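PDB 7EEH: TqaL from Neurospora crassa, which belongs to the 2-oxoglutarate-Fe dioxygenase family of the cupin clan and binds an iron (III) ion. Local coordinates for residues B[224-228]-B[229-233]. The protein carries 1 engineered substitution. Sequence-based numbering, arbitrary orientation.
Sequences TEIKP and QNLRS
Ile-226 and Leu-231 meet through their terminal methyls across a tight bend in the chain, CD1 of one lying 3.5 Å from CD1 of the other, with the two side chains slanting across each other. In Ile-226 the CG1 branch sits between the backbone N and the carbonyl carbon (chi1 68°), and the next torsion turns CD1 to the leucine; Leu-231 answers with CG anti to its own N (chi1 -166°). Both rest on His-213 of strand 209-213, and Leu-231 also packs on Leu-231 of the second subunit. The bend is a short 3-10 turn ending in strand 231-236, an edge strand, within this chain, of the small three-stranded antiparallel sheet. Two successive i to i+3 bonds close it: Asn-230 N to Lys-227 O at 3.0 Å, then Leu-231 N to Pro-228 O at 3.1 Å, both with nearly straight N-H...O geometry. A classic beta bulge follows, Arg-232 and Ser-233 together pairing with Met-212. Lys-227 and Asn-230 run alongside each other in the same direction, CE of the lysine 3.4 Å from OD1 of the asparagine, whose ND2 is hydrogen-bonded to Asp-214. Gln-229, bent at chi2 (87°), folds its amide back beside the ring of Pro-228, bringing its OE1 to 3.2 Å from CD of Pro-228; proline N has no hydrogen to offer this buried oxygen, which finds no hydrogen-bond partner in the model.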
ATOM      1  N   THR B 224       6.598 -37.902  18.623  1.00 51.02           N
ATOM      2  CA  THR B 224       6.925 -38.919  17.631  1.00 54.36           C
ATOM      3  C   THR B 224       5.722 -39.783  17.276  1.00 54.53           C
ATOM      4  O   THR B 224       5.678 -40.338  16.172  1.00 54.42           O
ATOM      5  CB  THR B 224       8.067 -39.804  18.138  1.00 54.00           C
ATOM      6  OG1 THR B 224       7.909 -40.039  19.542  1.00 56.92           O
ATOM      7  CG2 THR B 224       9.405 -39.131  17.897  1.00 57.66           C
ATOM      8  N   GLU B 225       4.742 -39.899  18.170  1.00 53.27           N
ATOM      9  CA  GLU B 225       3.636 -40.830  18.009  1.00 55.60           C
ATOM     10  C   GLU B 225       2.370 -40.182  17.458  1.00 53.15           C
ATOM     11  O   GLU B 225       1.315 -40.826  17.443  1.00 48.72           O
ATOM     12  CB  GLU B 225       3.310 -41.501  19.345  1.00 53.49           C
ATOM     13  CG  GLU B 225       4.494 -42.081  20.098  1.00 60.79           C
ATOM     14  CD  GLU B 225       4.108 -42.489  21.516  1.00 66.67           C
ATOM     15  OE1 GLU B 225       3.832 -41.593  22.346  1.00 63.69           O
ATOM     16  OE2 GLU B 225       4.056 -43.707  21.794  1.00 73.53           O
ATOM     17  N   ILE B 226       2.430 -38.936  17.019  1.00 51.52           N
ATOM     18  CA  ILE B 226       1.211 -38.274  16.570  1.00 50.01           C
ATOM     19  C   ILE B 226       0.838 -38.776  15.179  1.00 49.11           C
ATOM     20  O   ILE B 226       1.696 -39.072  14.341  1.00 47.43           O
ATOM     21  CB  ILE B 226       1.372 -36.741  16.606  1.00 49.04           C
ATOM     22  CG1 ILE B 226       2.383 -36.274  15.563  1.00 48.71           C
ATOM     23  CG2 ILE B 226       1.799 -36.289  17.990  1.00 44.59           C
ATOM     24  CD1 ILE B 226       1.742 -35.638  14.347  1.00 47.30           C
ATOM     25  N   LYS B 227      -0.459 -38.879  14.941  1.00 46.93           N
ATOM     26  CA  LYS B 227      -0.964 -39.430  13.689  1.00 49.69           C
ATOM     27  C   LYS B 227      -1.007 -38.346  12.618  1.00 46.35           C
ATOM     28  O   LYS B 227      -1.537 -37.259  12.865  1.00 38.88           O
ATOM     29  CB  LYS B 227      -2.354 -40.025  13.900  1.00 45.18           C
ATOM     30  CG  LYS B 227      -2.437 -40.945  15.118  1.00 46.49           C
ATOM     31  CD  LYS B 227      -3.804 -41.605  15.240  1.00 47.23           C
ATOM     32  CE  LYS B 227      -4.804 -40.710  15.958  1.00 49.50           C
ATOM     33  NZ  LYS B 227      -4.866 -40.952  17.431  1.00 49.61           N
ATOM     34  N   PRO B 228      -0.448 -38.592  11.433  1.00 46.72           N
ATOM     35  CA  PRO B 228      -0.537 -37.581  10.368  1.00 43.51           C
ATOM     36  C   PRO B 228      -1.968 -37.227  10.005  1.00 41.92           C
ATOM     37  O   PRO B 228      -2.238 -36.088   9.607  1.00 39.21           O
ATOM     38  CB  PRO B 228       0.208 -38.244   9.197  1.00 44.68           C
ATOM     39  CG  PRO B 228       1.115 -39.240   9.846  1.00 46.08           C
ATOM     40  CD  PRO B 228       0.337 -39.767  11.019  1.00 49.78           C
ATOM     41  N   GLN B 229      -2.901 -38.167  10.164  1.00 40.74           N
ATOM     42  CA  GLN B 229      -4.300 -37.914   9.843  1.00 41.03           C
ATOM     43  C   GLN B 229      -4.903 -36.810  10.702  1.00 40.30           C
ATOM     44  O   GLN B 229      -5.929 -36.233  10.323  1.00 36.39           O
ATOM     45  CB  GLN B 229      -5.122 -39.198  10.021  1.00 45.88           C
ATOM     46  CG  GLN B 229      -4.653 -40.387   9.185  1.00 53.69           C
ATOM     47  CD  GLN B 229      -3.557 -41.207   9.870  1.00 54.25           C
ATOM     48  OE1 GLN B 229      -2.718 -40.669  10.599  1.00 49.72           O
ATOM     49  NE2 GLN B 229      -3.568 -42.516   9.635  1.00 59.22           N
ATOM     50  N   ASN B 230      -4.308 -36.511  11.853  1.00 36.56           N
ATOM     51  CA  ASN B 230      -4.868 -35.526  12.766  1.00 37.74           C
ATOM     52  C   ASN B 230      -4.057 -34.243  12.797  1.00 35.92           C
ATOM     53  O   ASN B 230      -4.328 -33.369  13.626  1.00 28.99           O
ATOM     54  CB  ASN B 230      -4.994 -36.127  14.164  1.00 34.53           C
ATOM     55  CG  ASN B 230      -6.070 -37.201  14.221  1.00 40.31           C
ATOM     56  OD1 ASN B 230      -5.846 -38.330  13.804  1.00 43.36           O
ATOM     57  ND2 ASN B 230      -7.252 -36.837  14.687  1.00 39.68           N
ATOM     58  N   LEU B 231      -3.093 -34.102  11.894  1.00 33.10           N
ATOM     59  CA  LEU B 231      -2.187 -32.966  11.878  1.00 31.41           C
ATOM     60  C   LEU B 231      -2.792 -31.808  11.096  1.00 32.88           C
ATOM     61  O   LEU B 231      -3.123 -31.950   9.913  1.00 37.36           O
ATOM     62  CB  LEU B 231      -0.855 -33.378  11.270  1.00 34.98           C
ATOM     63  CG  LEU B 231       0.193 -32.318  11.561  1.00 37.76           C
ATOM     64  CD1 LEU B 231       0.837 -32.548  12.909  1.00 34.71           C
ATOM     65  CD2 LEU B 231       1.195 -32.364  10.473  1.00 34.24           C
ATOM     66  N   ARG B 232      -2.925 -30.661  11.755  1.00 30.30           N
ATOM     67  CA  ARG B 232      -3.483 -29.465  11.143  1.00 33.40           C
ATOM     68  C   ARG B 232      -2.429 -28.470  10.677  1.00 35.58           C
ATOM     69  O   ARG B 232      -2.681 -27.716   9.730  1.00 34.97           O
ATOM     70  CB  ARG B 232      -4.424 -28.763  12.124  1.00 33.42           C
ATOM     71  CG  ARG B 232      -5.557 -29.645  12.595  1.00 34.85           C
ATOM     72  CD  ARG B 232      -6.892 -29.019  12.236  1.00 46.64           C
ATOM     73  NE  ARG B 232      -7.204 -27.912  13.137  1.00 48.17           N
ATOM     74  CZ  ARG B 232      -8.281 -27.860  13.920  1.00 50.89           C
ATOM     75  NH1 ARG B 232      -9.174 -28.848  13.909  1.00 44.02           N
ATOM     76  NH2 ARG B 232      -8.468 -26.813  14.713  1.00 45.94           N
ATOM     77  N   SER B 233      -1.261 -28.446  11.313  1.00 32.69           N
ATOM     78  CA  SER B 233      -0.231 -27.502  10.919  1.00 29.47           C
ATOM     79  C   SER B 233       1.100 -27.956  11.487  1.00 30.05           C
ATOM     80  O   SER B 233       1.148 -28.630  12.517  1.00 25.75           O
ATOM     81  CB  SER B 233      -0.559 -26.089  11.409  1.00 31.35           C
ATOM     82  OG  SER B 233       0.222 -25.145  10.709  1.00 44.02           O
TER